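Local coordinates for rhodopsin (Todarodes pacificus, PDB 2Z73), which serves as a visual photoreceptor in which light isomerises bound retinal, probably triggering G-protein signalling that activates phospholipase C, at residues A[68-71]-A[72-75]; A[122-125]-A[126-130]; A[131-134]-A[135-138]; A[151-154]-A[155-159]; A[255-258]-A[259-263]. All blocks are in the same frame, centred on the assembly; numbering follows the deposited sequence.

Contact 1 (A[68-71]-A[72-75]); sequences PANM and FIIN. With BOG (octyl beta-D-glucopyranoside), chain C.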
# COMPACT_ATOMS: atom_id res chain seq x y z
N PRO A 68 -13.59 -9.90 -10.02
CA PRO A 68 -12.19 -9.82 -10.45
C PRO A 68 -11.35 -8.69 -9.85
O PRO A 68 -10.23 -8.92 -9.40
CB PRO A 68 -12.30 -9.72 -11.97
CG PRO A 68 -13.49 -10.57 -12.26
CD PRO A 68 -14.47 -10.11 -11.19
N ALA A 69 -11.89 -7.47 -9.86
CA ALA A 69 -11.16 -6.32 -9.31
C ALA A 69 -10.67 -6.55 -7.88
O ALA A 69 -9.58 -6.11 -7.51
CB ALA A 69 -12.04 -5.08 -9.36
N ASN A 70 -11.48 -7.24 -7.08
CA ASN A 70 -11.14 -7.53 -5.70
C ASN A 70 -9.84 -8.32 -5.58
O ASN A 70 -9.25 -8.40 -4.50
CB ASN A 70 -12.27 -8.31 -5.03
CG ASN A 70 -13.38 -7.41 -4.56
OD1 ASN A 70 -14.44 -7.88 -4.16
ND2 ASN A 70 -13.13 -6.11 -4.59
N MET A 71 -9.41 -8.90 -6.69
CA MET A 71 -8.15 -9.64 -6.71
C MET A 71 -7.05 -8.63 -6.36
O MET A 71 -6.12 -8.95 -5.62
CB MET A 71 -7.92 -10.24 -8.10
CG MET A 71 -8.78 -11.48 -8.42
SD MET A 71 -8.67 -12.05 -10.15
CE MET A 71 -6.86 -12.33 -10.28
N PHE A 72 -7.18 -7.41 -6.89
CA PHE A 72 -6.20 -6.36 -6.62
C PHE A 72 -6.13 -6.14 -5.12
O PHE A 72 -5.04 -6.01 -4.56
CB PHE A 72 -6.59 -5.03 -7.29
CG PHE A 72 -6.65 -5.08 -8.79
CD1 PHE A 72 -5.70 -5.78 -9.53
CD2 PHE A 72 -7.66 -4.42 -9.48
CE1 PHE A 72 -5.76 -5.82 -10.93
CE2 PHE A 72 -7.73 -4.46 -10.88
CZ PHE A 72 -6.79 -5.16 -11.60
N ILE A 73 -7.29 -6.10 -4.47
CA ILE A 73 -7.36 -5.90 -3.02
C ILE A 73 -6.60 -7.01 -2.31
O ILE A 73 -5.85 -6.77 -1.36
CB ILE A 73 -8.83 -5.89 -2.50
CG1 ILE A 73 -9.49 -4.54 -2.80
CG2 ILE A 73 -8.86 -6.15 -1.00
CD1 ILE A 73 -10.95 -4.47 -2.36
N ILE A 74 -6.80 -8.24 -2.77
CA ILE A 74 -6.13 -9.37 -2.18
C ILE A 74 -4.63 -9.23 -2.39
O ILE A 74 -3.85 -9.36 -1.45
CB ILE A 74 -6.66 -10.70 -2.78
CG1 ILE A 74 -8.11 -10.93 -2.31
CG2 ILE A 74 -5.79 -11.88 -2.36
CD1 ILE A 74 -8.82 -12.08 -2.99
N ASN A 75 -4.24 -8.93 -3.62
CA ASN A 75 -2.84 -8.77 -3.96
C ASN A 75 -2.19 -7.71 -3.06
O ASN A 75 -1.06 -7.89 -2.59
CB ASN A 75 -2.69 -8.36 -5.43
CG ASN A 75 -1.24 -8.24 -5.86
OD1 ASN A 75 -0.52 -9.24 -5.94
ND2 ASN A 75 -0.79 -7.02 -6.11
C1 BOG C . -17.86 -4.44 -7.30
O1 BOG C . -16.86 -3.51 -7.32
C2 BOG C . -18.84 -3.76 -6.37
O2 BOG C . -18.29 -3.53 -5.01
C3 BOG C . -19.93 -4.74 -6.36
O3 BOG C . -20.84 -4.12 -5.52
C4 BOG C . -20.47 -4.96 -7.83
O4 BOG C . -21.51 -5.89 -7.83
C5 BOG C . -19.47 -5.61 -8.70
O5 BOG C . -18.42 -4.65 -8.69
C6 BOG C . -20.01 -5.82 -10.18
O6 BOG C . -18.92 -6.50 -11.01
C1' BOG C . -15.75 -4.36 -7.28
C2' BOG C . -14.69 -3.45 -7.66
C3' BOG C . -13.75 -3.58 -6.51
C4' BOG C . -13.30 -2.24 -6.39
C5' BOG C . -12.11 -2.34 -5.50
C6' BOG C . -12.11 -1.06 -4.88
C7' BOG C . -10.98 -1.18 -3.95
C8' BOG C . -11.35 -0.26 -2.93
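The cytoplasmic end of the second transmembrane helix brings Ala69 against Phe72 within a single turn of chain. Phe72 N donates to Ala69 O at 2.8 Å, but the bond is bent (140° at the hydrogen) and the donor stands well above the carbonyl plane. The same oxygen is flanked by the aromatic ring, with Phe72 CD2 3.2 Å from Ala69 O. Phe72 holds CG opposite its own carbonyl carbon (chi1 -62°), which swings the ring back beside Ala69 toward helices 104-138 and 149-167. One residue further on, the bonding settles into the i to i+4 pattern: Ile74 N reaches Asn70 O, and Asn75 N meets Met71 O at 2.7 Å almost straight on. On another side of the turn an octyl glucoside chain runs past, its C2' 3.5 Å from Ala69 CB and its C7' 3.7 Å from Ile73 CD1. Phe59 and Val55 of helix 31-61 pack against Ile73 as well. The amide of Asn75 is spoken for elsewhere, OD1 taking the indole N-H of Trp160 and ND2 making a weak bond to Thr125. Such an Asn-to-Trp tie between the second and fourth helices is typical of the rhodopsin-family seven-helix bundle.

Contact 2 (A[122-125]-A[126-130]); sequences SIMT and MAMIS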
# COMPACT_ATOMS: atom_id res chain seq x y z
N SER A 122 2.58 -2.27 -3.48
CA SER A 122 1.36 -1.71 -2.94
C SER A 122 0.82 -0.52 -3.74
O SER A 122 -0.40 -0.41 -3.94
CB SER A 122 1.55 -1.35 -1.47
OG SER A 122 1.54 -2.53 -0.68
N ILE A 123 1.69 0.37 -4.21
CA ILE A 123 1.23 1.51 -5.01
C ILE A 123 0.85 1.09 -6.42
O ILE A 123 -0.14 1.57 -6.97
CB ILE A 123 2.29 2.62 -5.15
CG1 ILE A 123 3.64 2.12 -4.63
CG2 ILE A 123 1.81 3.89 -4.47
CD1 ILE A 123 4.79 3.03 -4.95
N MET A 124 1.64 0.21 -7.02
CA MET A 124 1.32 -0.23 -8.38
C MET A 124 0.01 -1.02 -8.38
O MET A 124 -0.76 -0.97 -9.35
CB MET A 124 2.45 -1.08 -8.96
CG MET A 124 2.31 -1.31 -10.44
SD MET A 124 1.96 0.22 -11.35
CE MET A 124 3.59 0.88 -11.60
N THR A 125 -0.26 -1.74 -7.29
CA THR A 125 -1.49 -2.49 -7.20
C THR A 125 -2.58 -1.44 -7.13
O THR A 125 -3.61 -1.55 -7.79
CB THR A 125 -1.57 -3.38 -5.94
OG1 THR A 125 -0.54 -4.37 -5.99
CG2 THR A 125 -2.92 -4.08 -5.87
N MET A 126 -2.36 -0.41 -6.31
CA MET A 126 -3.34 0.66 -6.18
C MET A 126 -3.55 1.27 -7.57
O MET A 126 -4.67 1.63 -7.94
CB MET A 126 -2.87 1.71 -5.17
CG MET A 126 -3.06 1.29 -3.72
SD MET A 126 -2.55 2.53 -2.50
CE MET A 126 -1.65 1.52 -1.31
N ALA A 127 -2.47 1.37 -8.35
CA ALA A 127 -2.57 1.92 -9.69
C ALA A 127 -3.58 1.08 -10.49
O ALA A 127 -4.49 1.63 -11.12
CB ALA A 127 -1.21 1.91 -10.37
N MET A 128 -3.42 -0.24 -10.46
CA MET A 128 -4.33 -1.13 -11.17
C MET A 128 -5.75 -0.94 -10.66
O MET A 128 -6.73 -1.10 -11.40
CB MET A 128 -3.94 -2.60 -10.97
CG MET A 128 -2.55 -2.95 -11.44
SD MET A 128 -2.28 -2.39 -13.12
CE MET A 128 -0.69 -1.61 -12.93
N ILE A 129 -5.87 -0.61 -9.38
CA ILE A 129 -7.19 -0.41 -8.80
C ILE A 129 -7.76 0.91 -9.29
O ILE A 129 -8.96 1.02 -9.52
CB ILE A 129 -7.14 -0.38 -7.26
CG1 ILE A 129 -6.65 -1.72 -6.73
CG2 ILE A 129 -8.53 -0.06 -6.71
CD1 ILE A 129 -6.47 -1.76 -5.21
N SER A 130 -6.89 1.90 -9.46
CA SER A 130 -7.31 3.21 -9.92
C SER A 130 -7.77 3.12 -11.38
O SER A 130 -8.59 3.92 -11.83
CB SER A 130 -6.16 4.22 -9.82
OG SER A 130 -5.15 3.93 -10.77
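The hydroxyl of Ser122, whose carbonyl oxygen takes the N-H of Met126 at 3.1 Å, is gripped by three groups from outside: Asp80 OD2, Ser79 OG and the backbone oxygen of Phe118. A buried hydroxyl thus has several polar partners, two of them from helix 70-87. Met126 lies back along the preceding turn; its CG is 3.2 Å from Ser122 O, and its CE also rests near that oxygen.

The other large side chains meet as a pair of methionines one turn apart. Met124 sends CG anti to the backbone N (chi1 -167°) and then bends twice, which brings SD beside the next turn, 3.7 Å from Ala127 CB. Met128 curls the opposite way along the helix, so that its CE lies 3.6 Å from Met124 SD, and the two chains pass at a slant. All of this is built on the third transmembrane helix, the central helix of the rhodopsin-type bundle, in a stretch entirely buried between helices 70-87, 149-167, 195-224 and 246-286. Asp80 belongs to the LAxxD signature of helix 70-87, so Ser122 ties the central helix to a family landmark. Ala127 N bonds to Ile123 O at 2.7 Å, somewhat bent, and the side chain of Ile123 comes about 5 Å from the retinal. Thr125 uses its carbonyl for Ile129 N at 2.9 Å, in the carbonyl plane, while Ile129 CG1 leans on the same Thr125 O at 3.2 Å. The Thr125 hydroxyl bonds back to Met121 O.

Contact 3 (A[131-134]-A[135-138]); sequences IDRY and NVIG. With BOG (octyl beta-D-glucopyranoside), chain C.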
# COMPACT_ATOMS: atom_id res chain seq x y z
N ILE A 131 -7.23 2.13 -12.09
CA ILE A 131 -7.59 1.93 -13.49
C ILE A 131 -8.98 1.32 -13.58
O ILE A 131 -9.80 1.73 -14.40
CB ILE A 131 -6.59 1.01 -14.17
CG1 ILE A 131 -5.21 1.68 -14.19
CG2 ILE A 131 -7.04 0.69 -15.57
CD1 ILE A 131 -4.13 0.85 -14.83
N ASP A 132 -9.23 0.33 -12.73
CA ASP A 132 -10.53 -0.32 -12.70
C ASP A 132 -11.58 0.74 -12.38
O ASP A 132 -12.63 0.78 -12.99
CB ASP A 132 -10.56 -1.42 -11.64
CG ASP A 132 -11.95 -1.92 -11.36
OD1 ASP A 132 -12.49 -1.60 -10.29
OD2 ASP A 132 -12.49 -2.64 -12.22
N ARG A 133 -11.26 1.59 -11.41
CA ARG A 133 -12.17 2.66 -11.01
C ARG A 133 -12.50 3.56 -12.21
O ARG A 133 -13.65 3.94 -12.41
CB ARG A 133 -11.55 3.49 -9.89
CG ARG A 133 -11.46 2.77 -8.54
CD ARG A 133 -12.82 2.29 -8.04
NE ARG A 133 -13.27 1.10 -8.77
CZ ARG A 133 -14.50 0.58 -8.71
NH1 ARG A 133 -15.43 1.14 -7.95
NH2 ARG A 133 -14.79 -0.49 -9.42
N TYR A 134 -11.49 3.87 -13.01
CA TYR A 134 -11.68 4.70 -14.19
C TYR A 134 -12.57 4.03 -15.23
O TYR A 134 -13.32 4.71 -15.93
CB TYR A 134 -10.34 5.05 -14.83
CG TYR A 134 -10.46 5.55 -16.26
CD1 TYR A 134 -10.04 4.77 -17.33
CD2 TYR A 134 -11.00 6.80 -16.52
CE1 TYR A 134 -10.16 5.23 -18.64
CE2 TYR A 134 -11.13 7.27 -17.82
CZ TYR A 134 -10.71 6.48 -18.88
OH TYR A 134 -10.84 6.95 -20.17
N ASN A 135 -12.49 2.71 -15.34
CA ASN A 135 -13.30 1.99 -16.32
C ASN A 135 -14.77 1.87 -15.90
O ASN A 135 -15.66 1.80 -16.74
CB ASN A 135 -12.75 0.59 -16.57
CG ASN A 135 -11.60 0.58 -17.55
OD1 ASN A 135 -11.70 1.14 -18.64
ND2 ASN A 135 -10.50 -0.07 -17.18
N VAL A 136 -15.01 1.83 -14.60
CA VAL A 136 -16.37 1.70 -14.11
C VAL A 136 -17.00 3.05 -13.78
O VAL A 136 -18.21 3.23 -13.96
CB VAL A 136 -16.44 0.77 -12.86
CG1 VAL A 136 -15.53 1.29 -11.77
CG2 VAL A 136 -17.87 0.70 -12.34
N ILE A 137 -16.19 4.00 -13.32
CA ILE A 137 -16.69 5.33 -12.96
C ILE A 137 -16.12 6.46 -13.80
O ILE A 137 -16.80 7.44 -14.06
CB ILE A 137 -16.39 5.66 -11.48
CG1 ILE A 137 -17.14 4.70 -10.56
CG2 ILE A 137 -16.81 7.09 -11.18
CD1 ILE A 137 -18.65 4.83 -10.65
N GLY A 138 -14.86 6.33 -14.22
CA GLY A 138 -14.23 7.37 -15.00
C GLY A 138 -14.79 7.57 -16.40
O GLY A 138 -14.88 8.70 -16.88
C1 BOG C . -17.86 -4.44 -7.30
O1 BOG C . -16.86 -3.51 -7.32
C2 BOG C . -18.84 -3.76 -6.37
O2 BOG C . -18.29 -3.53 -5.01
C3 BOG C . -19.93 -4.74 -6.36
O3 BOG C . -20.84 -4.12 -5.52
C4 BOG C . -20.47 -4.96 -7.83
O4 BOG C . -21.51 -5.89 -7.83
C5 BOG C . -19.47 -5.61 -8.70
O5 BOG C . -18.42 -4.65 -8.69
C6 BOG C . -20.01 -5.82 -10.18
O6 BOG C . -18.92 -6.50 -11.01
C1' BOG C . -15.75 -4.36 -7.28
C2' BOG C . -14.69 -3.45 -7.66
C3' BOG C . -13.75 -3.58 -6.51
C4' BOG C . -13.30 -2.24 -6.39
C5' BOG C . -12.11 -2.34 -5.50
C6' BOG C . -12.11 -1.06 -4.88
C7' BOG C . -10.98 -1.18 -3.95
C8' BOG C . -11.35 -0.26 -2.93
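The guanidinium of Arg133 is sandwiched: Val136 CG1 lies over one face, 3.0 Å above the plane and displaced toward the NH2 side, while C4' of an octyl glucoside chain sits over the centre of the opposite face. At its edge, in plane, comes the carboxylate of Asp132. Arg133 NH2 meets Asp132 OD1 at 2.7 Å on the syn side, in a salt bridge that a weaker bond from NE to the same oxygen supports. Two bends in the arginine chain bring the group alongside Val136, on the next turn, whose CG1 is wedged between its own N and carbonyl carbon (chi1 57°); packing here is tight. The Tyr134 ring reaches forward to the glycine, CD2 lying 3.6 Å from Gly138 CA.

Asp132, Arg133 and Tyr134 form the D/ERY motif that ends the third transmembrane helix of rhodopsin-like receptors. The helix widens as it finishes: Arg133 O accepts Ile137 N at 2.7 Å and also Gly138 N at 3.2 Å, the second bond being that of a pi-type turn. NH1 makes a salt bridge to Glu256, so two acidic groups probably balance the arginine's charge and fix how its guanidinium is turned. Leu259 and Ala260 of helix 246-286 press on Arg133, Ile223 of helix 195-224 packs on Arg133 and Ile137, and Ala69, beside helix 70-87, touches Asp132.

Contact 4 (A[151-154]-A[155-159]); sequences RAFI and MIIFV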
# COMPACT_ATOMS: atom_id res chain seq x y z
N ARG A 151 -8.07 -9.91 -17.67
CA ARG A 151 -7.40 -8.63 -17.47
C ARG A 151 -6.72 -8.57 -16.10
O ARG A 151 -5.50 -8.44 -16.01
CB ARG A 151 -8.39 -7.47 -17.62
CG ARG A 151 -8.29 -6.73 -18.95
CD ARG A 151 -8.62 -7.64 -20.14
NE ARG A 151 -10.05 -7.74 -20.38
CZ ARG A 151 -10.59 -8.52 -21.32
NH1 ARG A 151 -9.81 -9.26 -22.10
NH2 ARG A 151 -11.91 -8.54 -21.49
N ALA A 152 -7.52 -8.66 -15.04
CA ALA A 152 -7.00 -8.60 -13.68
C ALA A 152 -5.75 -9.45 -13.51
O ALA A 152 -4.70 -8.95 -13.07
CB ALA A 152 -8.07 -9.05 -12.70
N PHE A 153 -5.85 -10.73 -13.85
CA PHE A 153 -4.71 -11.63 -13.73
C PHE A 153 -3.47 -11.10 -14.44
O PHE A 153 -2.37 -11.14 -13.89
CB PHE A 153 -5.08 -13.02 -14.27
CG PHE A 153 -3.96 -14.01 -14.23
CD1 PHE A 153 -3.31 -14.29 -13.03
CD2 PHE A 153 -3.54 -14.66 -15.38
CE1 PHE A 153 -2.24 -15.20 -12.99
CE2 PHE A 153 -2.48 -15.57 -15.35
CZ PHE A 153 -1.83 -15.84 -14.15
N ILE A 154 -3.63 -10.60 -15.66
CA ILE A 154 -2.49 -10.07 -16.41
C ILE A 154 -1.95 -8.83 -15.69
O ILE A 154 -0.75 -8.64 -15.57
CB ILE A 154 -2.89 -9.67 -17.85
CG1 ILE A 154 -3.57 -10.86 -18.54
CG2 ILE A 154 -1.66 -9.26 -18.64
CD1 ILE A 154 -4.32 -10.47 -19.80
N MET A 155 -2.85 -7.99 -15.21
CA MET A 155 -2.44 -6.78 -14.50
C MET A 155 -1.56 -7.08 -13.28
O MET A 155 -0.50 -6.47 -13.12
CB MET A 155 -3.68 -5.94 -14.12
CG MET A 155 -4.22 -5.14 -15.32
SD MET A 155 -5.96 -4.61 -15.30
CE MET A 155 -5.84 -2.99 -14.52
N ILE A 156 -1.96 -8.02 -12.42
CA ILE A 156 -1.11 -8.31 -11.26
C ILE A 156 0.24 -8.87 -11.69
O ILE A 156 1.26 -8.59 -11.05
CB ILE A 156 -1.78 -9.29 -10.25
CG1 ILE A 156 -1.74 -10.72 -10.78
CG2 ILE A 156 -3.22 -8.86 -9.98
CD1 ILE A 156 -2.27 -11.73 -9.80
N ILE A 157 0.26 -9.66 -12.77
CA ILE A 157 1.51 -10.20 -13.28
C ILE A 157 2.42 -9.03 -13.63
O ILE A 157 3.63 -9.08 -13.39
CB ILE A 157 1.31 -11.06 -14.55
CG1 ILE A 157 0.59 -12.36 -14.20
CG2 ILE A 157 2.66 -11.36 -15.18
CD1 ILE A 157 0.39 -13.29 -15.39
N PHE A 158 1.84 -7.99 -14.21
CA PHE A 158 2.63 -6.81 -14.55
C PHE A 158 3.14 -6.22 -13.24
O PHE A 158 4.31 -5.87 -13.10
CB PHE A 158 1.79 -5.75 -15.27
CG PHE A 158 2.40 -4.38 -15.24
CD1 PHE A 158 3.62 -4.12 -15.86
CD2 PHE A 158 1.77 -3.35 -14.54
CE1 PHE A 158 4.21 -2.85 -15.78
CE2 PHE A 158 2.36 -2.07 -14.46
CZ PHE A 158 3.58 -1.83 -15.08
N VAL A 159 2.23 -6.12 -12.27
CA VAL A 159 2.56 -5.59 -10.96
C VAL A 159 3.76 -6.32 -10.36
O VAL A 159 4.72 -5.70 -9.93
CB VAL A 159 1.40 -5.73 -9.97
CG1 VAL A 159 1.79 -5.13 -8.63
CG2 VAL A 159 0.13 -5.07 -10.53
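Phe153 holds CG anti to its backbone N (chi1 178°), and Ile157 holds CG1 opposite its carbonyl carbon (chi1 -70°); the first choice tips the ring forward along the helix and the second sends the delta methyl back to meet it. The result is a CH-pi contact one turn apart on the cytoplasmic part of the fourth transmembrane helix. Ile157 CD1 stands 3.9 Å from the centroid of the Phe153 ring, 23° off the normal, and is displaced toward CZ, which it approaches to 3.6 Å. The two side chains meet at a slant on the surface of the bundle, as suits residues that may face lipid.

Ile156 flanks the same aromatic group. Its CD1 reaches Phe153 CD1 at 4.3 Å, while its CG1 packs 3.2 Å from Phe153 O. Underneath runs a regular ladder of i to i+4 bonds: Met155 N to Arg151 O at 2.8 Å, Ile156 N to Ala152 O, a longer one from Ile157 N to Phe153 O, and Phe158 N to Ile154 O. Round the helix from the ring, the contact turns inward. Ala152 touches Met71, and Phe72 packs on both Met155 and Ile156, which sets this turn against helix 70-87. Val159 and Phe158 lean on helix 104-138, where Met128 meets both. Met155 runs beside the preceding turn before its tip departs: CB comes 3.3 Å from Ala152 O, and CG lies 3.6 Å from Arg151 O.

Contact 5 (A[255-258]-A[259-263]); sequences AEMR and LAKIS. With BOG (octyl beta-D-glucopyranoside), chain C.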
# COMPACT_ATOMS: atom_id res chain seq x y z
N ALA A 255 -22.47 3.01 -5.08
CA ALA A 255 -21.68 1.89 -4.59
C ALA A 255 -20.27 1.94 -5.15
O ALA A 255 -19.30 1.83 -4.41
CB ALA A 255 -22.36 0.58 -4.96
N GLU A 256 -20.15 2.11 -6.46
CA GLU A 256 -18.85 2.17 -7.10
C GLU A 256 -18.08 3.41 -6.64
O GLU A 256 -16.89 3.34 -6.33
CB GLU A 256 -19.01 2.22 -8.62
CG GLU A 256 -19.74 1.01 -9.20
CD GLU A 256 -18.97 -0.28 -9.02
OE1 GLU A 256 -19.56 -1.36 -9.25
OE2 GLU A 256 -17.77 -0.23 -8.65
N MET A 257 -18.78 4.54 -6.58
CA MET A 257 -18.18 5.79 -6.16
C MET A 257 -17.56 5.63 -4.79
O MET A 257 -16.43 6.08 -4.55
CB MET A 257 -19.23 6.90 -6.12
CG MET A 257 -18.69 8.29 -5.79
SD MET A 257 -17.49 8.92 -7.00
CE MET A 257 -16.10 9.27 -5.97
N ARG A 258 -18.28 4.99 -3.88
CA ARG A 258 -17.77 4.78 -2.53
C ARG A 258 -16.44 4.03 -2.53
O ARG A 258 -15.52 4.39 -1.80
CB ARG A 258 -18.78 4.02 -1.67
CG ARG A 258 -18.40 4.04 -0.20
CD ARG A 258 -19.36 3.25 0.67
NE ARG A 258 -19.01 3.39 2.08
CZ ARG A 258 -19.50 4.32 2.89
NH1 ARG A 258 -19.12 4.37 4.16
NH2 ARG A 258 -20.38 5.20 2.43
N LEU A 259 -16.36 2.98 -3.35
CA LEU A 259 -15.15 2.19 -3.44
C LEU A 259 -14.02 3.04 -4.03
O LEU A 259 -12.86 2.94 -3.60
CB LEU A 259 -15.37 0.95 -4.32
CG LEU A 259 -15.95 -0.35 -3.74
CD1 LEU A 259 -15.10 -0.79 -2.56
CD2 LEU A 259 -17.39 -0.17 -3.32
N ALA A 260 -14.35 3.87 -5.01
CA ALA A 260 -13.36 4.74 -5.64
C ALA A 260 -12.82 5.66 -4.57
O ALA A 260 -11.61 5.89 -4.48
CB ALA A 260 -14.00 5.55 -6.74
N LYS A 261 -13.72 6.18 -3.75
CA LYS A 261 -13.32 7.05 -2.66
C LYS A 261 -12.33 6.29 -1.79
O LYS A 261 -11.22 6.75 -1.55
CB LYS A 261 -14.55 7.46 -1.84
CG LYS A 261 -15.34 8.61 -2.43
CD LYS A 261 -16.64 8.82 -1.66
CE LYS A 261 -17.30 10.15 -2.01
NZ LYS A 261 -17.52 10.29 -3.47
N ILE A 262 -12.73 5.10 -1.32
CA ILE A 262 -11.85 4.27 -0.50
C ILE A 262 -10.45 4.20 -1.11
O ILE A 262 -9.45 4.47 -0.42
CB ILE A 262 -12.38 2.83 -0.38
CG1 ILE A 262 -13.79 2.84 0.22
CG2 ILE A 262 -11.46 2.00 0.50
CD1 ILE A 262 -14.44 1.48 0.25
N SER A 263 -10.38 3.82 -2.38
CA SER A 263 -9.12 3.70 -3.10
C SER A 263 -8.22 4.90 -2.89
O SER A 263 -7.01 4.76 -2.69
CB SER A 263 -9.37 3.57 -4.60
OG SER A 263 -10.22 2.48 -4.87
C1 BOG C . -17.86 -4.44 -7.30
O1 BOG C . -16.86 -3.51 -7.32
C2 BOG C . -18.84 -3.76 -6.37
O2 BOG C . -18.29 -3.53 -5.01
C3 BOG C . -19.93 -4.74 -6.36
O3 BOG C . -20.84 -4.12 -5.52
C4 BOG C . -20.47 -4.96 -7.83
O4 BOG C . -21.51 -5.89 -7.83
C5 BOG C . -19.47 -5.61 -8.70
O5 BOG C . -18.42 -4.65 -8.69
C6 BOG C . -20.01 -5.82 -10.18
O6 BOG C . -18.92 -6.50 -11.01
C1' BOG C . -15.75 -4.36 -7.28
C2' BOG C . -14.69 -3.45 -7.66
C3' BOG C . -13.75 -3.58 -6.51
C4' BOG C . -13.30 -2.24 -6.39
C5' BOG C . -12.11 -2.34 -5.50
C6' BOG C . -12.11 -1.06 -4.88
C7' BOG C . -10.98 -1.18 -3.95
C8' BOG C . -11.35 -0.26 -2.93
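From Lys261 CB the chain starts beside Arg258 O, 3.2 Å away, and at CG it passes near Met257 O and 3.7 Å from Met257 CE. CD still skirts Met257 O. The last torsion (chi4 55°) then bends the tip round, leaving NZ 3.1 Å from Met257 CE and close to CG as well, a tight approach of an amine to apolar carbons. Met257, itself bent in mid-chain, crosses the lysine at an angle, and its CE also leans on Ala260 CB. Beneath them Lys261 N bonds to Met257 O at 2.8 Å.

This is the cytoplasmic part of the sixth transmembrane helix, which in related rhodopsin-like receptors moves outward on activation. Glu256 stands at the position of the ionic lock: OE2 pairs with Arg133, and OE1 makes a salt bridge with Lys146. An octyl glucoside lies alongside, its sugar by the Glu256 carboxylate and its tail by Leu259 CD1. Leu259 CD2 crowds Ala255 O at 3.0 Å, the acceptor of a weak bond from Leu259 N. Ile262 N reaches Arg258 O at 2.9 Å and 171°, nearly straight, with Ile262 CG1 packed against that oxygen. Arg258 has an extended chain, and its NE donates to Ser318 O of helix 311-318. At the inner end of the segment Leu259 O is held twice, by Ser263 N and by Ser263 OG at 3.0 Å.

How the contacts relate
Contacts 1 and 2 and the inward face of contact 4 meet in the bundle. Phe72 of contact 1 joins the others, with CB 3.4 Å from Ile129 CG1 of contact 2 and CZ 3.8 Å from Met155 CE of contact 4. Contact 2 also meets contact 4 through Met128 CE and Phe158 CD2, 3.4 Å apart. Contact 3 continues contact 2 along helix 104-138 to the cytoplasmic side, where Arg133 NH1 lies 2.8 Å from Glu256 OE2 of contact 5. Octyl glucoside touches contacts 1, 3 and 5 and also Ile129 of contact 2, whose Ile123 side chain comes about 5 Å from the retinal. Contacts 4 and 5 stay apart, their nearest atoms about 12 Å from each other.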